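Side-chain contacts in halogenase (Chondromyces crocatus, PDB 3E1T), which probably chlorinates a precursor or intermediate of chondrochloren biosynthesis, using FAD as its cofactor: residues Val137-Glu142 with Asn296-Val301; Arg328-Cys333 with Arg342-Phe347. All coordinates share one frame; numbering follows the deposited sequence.

In the fold
From the N terminus, the chain lays down what is probably the glycine-rich strand-turn-helix of a Rossmann-type FAD-binding fold, and later the strand 133-140. Interaction 1 closes a loop of 153 residues, bringing 298-300, an outermost strand of the five-stranded parallel sheet, to 133-140, an outermost strand of a separate four-stranded sheet. Interaction 2 follows in series, neither nested in the first nor crossing it: only eight residues separate 328-333 from 342-347, the end of one helix and the beginning of the next. The contacts meet at strand 298-300: M298 serves interaction 1 on one face, while on the other A299 packs on F344 and F347, and the carbonyl of L300 on F347.

Interaction 1 of 2, residues Val137-Glu142 with Asn296-Val301; sequences VLFEGE and NGMALV
The F139 ring is approached obliquely by the sulfur of M298: SD of M298 lies 5.4 Å from the centroid of the F139 ring and 69° off its normal. This Met-aromatic contact is made at the far end of the ring, where F139 CZ comes within 4.1 Å of M298 SD, and the two side chains cross at about a right angle. A144, on the neighbouring strand 143-150, touches both residues.

V137 meets the same methionine tip to tip. M298 has CG anti to its backbone N (chi1 -169°) and an extended chain beyond, which carries its methyl outward until M298 CE lies 3.8 Å from V137 CG2. The other valine methyl, CG1, lies beside the sulfur, so both branches of V137 are used.

Beyond the strands, the backbone O of E142 lies 3.6 Å from N296 CB; with no hydrogen bond across, the strands themselves are joined by V137, F139 and M298. V137 also touches I164. The arrangement is a beta-meander, strands 133-140, 143-150 and 156-161, packed on one face of the parallel sheet at its outermost strand 298-300, consistent with a Rossmann-type FAD-binding fold.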
loop_
_atom_site.group_PDB
_atom_site.type_symbol
_atom_site.label_atom_id
_atom_site.label_comp_id
_atom_site.label_asym_id
_atom_site.label_seq_id
_atom_site.Cartn_x
_atom_site.Cartn_y
_atom_site.Cartn_z
ATOM N N VAL A 137 2.534 20.628 12.026
ATOM C CA VAL A 137 2.512 21.497 10.852
ATOM C C VAL A 137 1.949 22.862 11.287
ATOM O O VAL A 137 0.955 22.919 12.004
ATOM C CB VAL A 137 1.643 20.909 9.705
ATOM C CG1 VAL A 137 1.563 21.876 8.531
ATOM C CG2 VAL A 137 2.197 19.547 9.232
ATOM N N LEU A 138 2.572 23.948 10.826
ATOM C CA LEU A 138 2.190 25.300 11.249
ATOM C C LEU A 138 1.362 26.006 10.195
ATOM O O LEU A 138 1.653 25.915 9.007
ATOM C CB LEU A 138 3.428 26.137 11.601
ATOM C CG LEU A 138 4.414 25.505 12.590
ATOM C CD1 LEU A 138 5.690 26.339 12.719
ATOM C CD2 LEU A 138 3.778 25.272 13.948
ATOM N N PHE A 139 0.336 26.723 10.648
ATOM C CA PHE A 139 -0.575 27.425 9.762
ATOM C C PHE A 139 -0.588 28.937 9.975
ATOM O O PHE A 139 -0.486 29.434 11.102
ATOM C CB PHE A 139 -1.998 26.876 9.912
ATOM C CG PHE A 139 -2.160 25.473 9.381
ATOM C CD1 PHE A 139 -2.648 25.256 8.098
ATOM C CD2 PHE A 139 -1.808 24.381 10.159
ATOM C CE1 PHE A 139 -2.782 23.965 7.597
ATOM C CE2 PHE A 139 -1.935 23.078 9.664
ATOM C CZ PHE A 139 -2.422 22.875 8.383
ATOM N N GLU A 140 -0.736 29.643 8.860
ATOM C CA GLU A 140 -0.901 31.080 8.842
ATOM C C GLU A 140 -1.709 31.389 7.585
ATOM O O GLU A 140 -1.513 30.753 6.544
ATOM C CB GLU A 140 0.474 31.753 8.817
ATOM C CG GLU A 140 0.483 33.252 8.572
ATOM C CD GLU A 140 -0.183 34.019 9.674
ATOM O OE1 GLU A 140 0.317 33.986 10.826
ATOM O OE2 GLU A 140 -1.211 34.662 9.385
ATOM N N GLY A 141 -2.638 32.334 7.701
ATOM C CA GLY A 141 -3.488 32.733 6.583
ATOM C C GLY A 141 -4.312 31.583 6.039
ATOM O O GLY A 141 -4.616 31.543 4.842
ATOM N N GLU A 142 -4.668 30.657 6.934
ATOM C CA GLU A 142 -5.428 29.443 6.614
ATOM C C GLU A 142 -4.660 28.533 5.662
ATOM O O GLU A 142 -5.261 27.746 4.930
ATOM C CB GLU A 142 -6.791 29.787 6.006
ATOM C CG GLU A 142 -7.676 30.696 6.849
ATOM C CD GLU A 142 -8.889 31.180 6.073
ATOM O OE1 GLU A 142 -9.294 30.482 5.116
ATOM O OE2 GLU A 142 -9.430 32.258 6.411
ATOM N N ASN A 296 -4.728 23.563 1.856
ATOM C CA ASN A 296 -4.155 24.776 1.276
ATOM C C ASN A 296 -2.723 24.769 1.746
ATOM O O ASN A 296 -2.456 24.975 2.932
ATOM C CB ASN A 296 -4.877 26.050 1.748
ATOM C CG ASN A 296 -5.879 26.591 0.718
ATOM O OD1 ASN A 296 -5.931 26.144 -0.440
ATOM N ND2 ASN A 296 -6.674 27.566 1.137
ATOM N N GLY A 297 -1.818 24.454 0.824
ATOM C CA GLY A 297 -0.404 24.308 1.132
ATOM C C GLY A 297 0.006 22.974 1.737
ATOM O O GLY A 297 1.180 22.771 2.023
ATOM N N MET A 298 -0.943 22.065 1.954
ATOM C CA MET A 298 -0.616 20.753 2.520
ATOM C C MET A 298 -1.264 19.641 1.712
ATOM O O MET A 298 -2.334 19.835 1.132
ATOM C CB MET A 298 -1.028 20.661 3.993
ATOM C CG MET A 298 -0.489 19.438 4.754
ATOM S SD MET A 298 -0.940 19.574 6.474
ATOM C CE MET A 298 -0.567 17.946 7.166
ATOM N N ALA A 299 -0.600 18.487 1.664
ATOM C CA ALA A 299 -1.142 17.283 1.021
ATOM C C ALA A 299 -0.750 16.028 1.797
ATOM O O ALA A 299 0.209 16.050 2.574
ATOM C CB ALA A 299 -0.670 17.182 -0.392
ATOM N N LEU A 300 -1.493 14.936 1.586
ATOM C CA LEU A 300 -1.163 13.645 2.195
ATOM C C LEU A 300 -0.845 12.661 1.079
ATOM O O LEU A 300 -1.557 12.585 0.065
ATOM C CB LEU A 300 -2.317 13.104 3.062
ATOM C CG LEU A 300 -3.049 14.018 4.051
ATOM C CD1 LEU A 300 -4.387 13.405 4.521
ATOM C CD2 LEU A 300 -2.159 14.360 5.248
ATOM N N VAL A 301 0.234 11.915 1.253
ATOM C CA VAL A 301 0.586 10.882 0.265
ATOM C C VAL A 301 0.817 9.565 0.975
ATOM O O VAL A 301 1.183 9.542 2.159
ATOM C CB VAL A 301 1.832 11.253 -0.617
ATOM C CG1 VAL A 301 1.614 12.534 -1.406
ATOM C CG2 VAL A 301 3.052 11.365 0.203
#

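Interaction 2 of 2, residues Arg328-Cys333 with Arg342-Phe347; sequences RAINTC and RCFEEF
A329 and F344 supply the aromatic part of this helix-helix contact, a CH-pi interaction. The methyl of A329 stands over the centre of one face of the F344 ring, with A329 CB 3.8 Å from the ring centroid and only 10° off the normal. F344 has CG anti to its carbonyl carbon (chi1 -75°), which swings the ring from its own helix toward 328-333. At the ring's far end, F344 CZ reaches CG1 of I330 at 4.0 Å, approaching obliquely. Replacing F344 with an alanine is likely to deprive the A329 methyl of its aromatic cover and to open a gap beside I330.

Most of the other apolar contacts centre on C343. Its CB lies 3.8 Å from A329 CB, where the two backbones come nearest, and the small size of both residues suits the 8.9 Å approach of the helix axes. The segments run almost antiparallel, at 169°, as expected of a helical hairpin: helix 315-333 ends, a short connection turns the chain, and helix 340-368 leads back. Near the turn, C343 SG rests against the methyl of T332, 3.8 Å from CG2, while C333 SG lies 4.0 Å from C343 CB.

Hydrogen bonding stays within each helix or goes to other parts of the chain. T332 OG1 donates to R328 O at 2.6 Å, and R328 O also accepts from the backbone N of T332, so two donors grip one carbonyl. The same hydroxyl is joined to the backbone N of W502, in the C-terminal tail. With OG1 beside its own backbone N and bonded in this way, the T332 methyl is probably kept turned to C343.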
loop_
_atom_site.group_PDB
_atom_site.type_symbol
_atom_site.label_atom_id
_atom_site.label_comp_id
_atom_site.label_asym_id
_atom_site.label_seq_id
_atom_site.Cartn_x
_atom_site.Cartn_y
_atom_site.Cartn_z
ATOM N N ARG A 328 3.859 16.505 -9.416
ATOM C CA ARG A 328 3.358 17.226 -10.588
ATOM C C ARG A 328 2.558 18.464 -10.242
ATOM O O ARG A 328 2.640 19.479 -10.951
ATOM C CB ARG A 328 2.502 16.328 -11.478
ATOM C CG ARG A 328 3.305 15.342 -12.277
ATOM C CD ARG A 328 2.418 14.483 -13.133
ATOM N NE ARG A 328 3.231 13.470 -13.801
ATOM C CZ ARG A 328 2.758 12.360 -14.346
ATOM N NH1 ARG A 328 1.457 12.092 -14.310
ATOM N NH2 ARG A 328 3.596 11.513 -14.917
ATOM N N ALA A 329 1.767 18.387 -9.176
ATOM C CA ALA A 329 1.022 19.561 -8.727
ATOM C C ALA A 329 2.009 20.634 -8.270
ATOM O O ALA A 329 1.902 21.794 -8.687
ATOM C CB ALA A 329 0.034 19.206 -7.617
ATOM N N ILE A 330 2.984 20.224 -7.457
ATOM C CA ILE A 330 3.995 21.126 -6.913
ATOM C C ILE A 330 4.922 21.719 -7.995
ATOM O O ILE A 330 5.177 22.921 -7.983
ATOM C CB ILE A 330 4.826 20.447 -5.808
ATOM C CG1 ILE A 330 3.944 20.159 -4.588
ATOM C CG2 ILE A 330 6.019 21.324 -5.403
ATOM C CD1 ILE A 330 4.609 19.314 -3.530
ATOM N N ASN A 331 5.404 20.882 -8.916
ATOM C CA ASN A 331 6.270 21.334 -10.019
ATOM C C ASN A 331 5.548 22.258 -10.997
ATOM O O ASN A 331 6.174 23.129 -11.605
ATOM C CB ASN A 331 6.880 20.149 -10.780
ATOM C CG ASN A 331 7.962 19.438 -9.992
ATOM O OD1 ASN A 331 8.554 20.003 -9.059
ATOM N ND2 ASN A 331 8.243 18.188 -10.372
ATOM N N THR A 332 4.236 22.079 -11.133
ATOM C CA THR A 332 3.424 22.900 -12.034
ATOM C C THR A 332 3.035 24.249 -11.413
ATOM O O THR A 332 2.928 25.254 -12.111
ATOM C CB THR A 332 2.164 22.143 -12.505
ATOM O OG1 THR A 332 2.551 20.902 -13.110
ATOM C CG2 THR A 332 1.385 22.953 -13.521
ATOM N N CYS A 333 2.828 24.261 -10.100
ATOM C CA CYS A 333 2.484 25.483 -9.373
ATOM C C CYS A 333 3.713 26.357 -9.096
ATOM O O CYS A 333 3.630 27.584 -9.137
ATOM C CB CYS A 333 1.760 25.143 -8.070
ATOM S SG CYS A 333 0.095 24.482 -8.337
ATOM N N ARG A 342 -6.673 23.621 -9.278
ATOM C CA ARG A 342 -6.740 22.717 -10.431
ATOM C C ARG A 342 -5.774 21.544 -10.289
ATOM O O ARG A 342 -6.143 20.401 -10.563
ATOM C CB ARG A 342 -6.510 23.448 -11.765
ATOM C CG ARG A 342 -6.514 22.508 -12.971
ATOM C CD ARG A 342 -6.706 23.213 -14.312
ATOM N NE ARG A 342 -7.267 22.293 -15.307
ATOM C CZ ARG A 342 -7.362 22.530 -16.617
ATOM N NH1 ARG A 342 -6.933 23.679 -17.142
ATOM N NH2 ARG A 342 -7.889 21.604 -17.411
ATOM N N CYS A 343 -4.556 21.827 -9.838
ATOM C CA CYS A 343 -3.521 20.803 -9.738
ATOM C C CYS A 343 -3.715 19.809 -8.578
ATOM O O CYS A 343 -3.475 18.607 -8.741
ATOM C CB CYS A 343 -2.136 21.448 -9.698
ATOM S SG CYS A 343 -1.619 22.042 -11.329
ATOM N N PHE A 344 -4.148 20.304 -7.421
ATOM C CA PHE A 344 -4.349 19.427 -6.272
ATOM C C PHE A 344 -5.705 18.706 -6.321
ATOM O O PHE A 344 -5.849 17.613 -5.772
ATOM C CB PHE A 344 -4.120 20.172 -4.962
ATOM C CG PHE A 344 -2.661 20.422 -4.658
ATOM C CD1 PHE A 344 -1.944 19.533 -3.867
ATOM C CD2 PHE A 344 -2.006 21.538 -5.182
ATOM C CE1 PHE A 344 -0.591 19.753 -3.578
ATOM C CE2 PHE A 344 -0.656 21.773 -4.911
ATOM C CZ PHE A 344 0.058 20.879 -4.097
ATOM N N GLU A 345 -6.679 19.299 -7.007
ATOM C CA GLU A 345 -7.931 18.608 -7.297
ATOM C C GLU A 345 -7.690 17.435 -8.245
ATOM O O GLU A 345 -8.301 16.380 -8.094
ATOM C CB GLU A 345 -8.965 19.559 -7.894
ATOM C CG GLU A 345 -9.711 20.381 -6.863
ATOM C CD GLU A 345 -10.733 21.315 -7.494
ATOM O OE1 GLU A 345 -10.509 21.760 -8.656
ATOM O OE2 GLU A 345 -11.759 21.605 -6.824
ATOM N N GLU A 346 -6.785 17.621 -9.204
ATOM C CA GLU A 346 -6.398 16.557 -10.128
ATOM C C GLU A 346 -5.667 15.421 -9.420
ATOM O O GLU A 346 -5.909 14.246 -9.693
ATOM C CB GLU A 346 -5.531 17.113 -11.260
ATOM C CG GLU A 346 -5.292 16.128 -12.418
ATOM C CD GLU A 346 -6.560 15.804 -13.215
ATOM O OE1 GLU A 346 -7.672 16.253 -12.840
ATOM O OE2 GLU A 346 -6.445 15.080 -14.223
ATOM N N PHE A 347 -4.752 15.790 -8.528
ATOM C CA PHE A 347 -4.068 14.852 -7.677
ATOM C C PHE A 347 -5.049 13.938 -6.900
ATOM O O PHE A 347 -4.952 12.721 -6.994
ATOM C CB PHE A 347 -3.173 15.637 -6.709
ATOM C CG PHE A 347 -2.955 14.959 -5.384
ATOM C CD1 PHE A 347 -2.424 13.678 -5.316
ATOM C CD2 PHE A 347 -3.264 15.614 -4.206
ATOM C CE1 PHE A 347 -2.200 13.065 -4.098
ATOM C CE2 PHE A 347 -3.054 15.012 -2.988
ATOM C CZ PHE A 347 -2.510 13.720 -2.932
#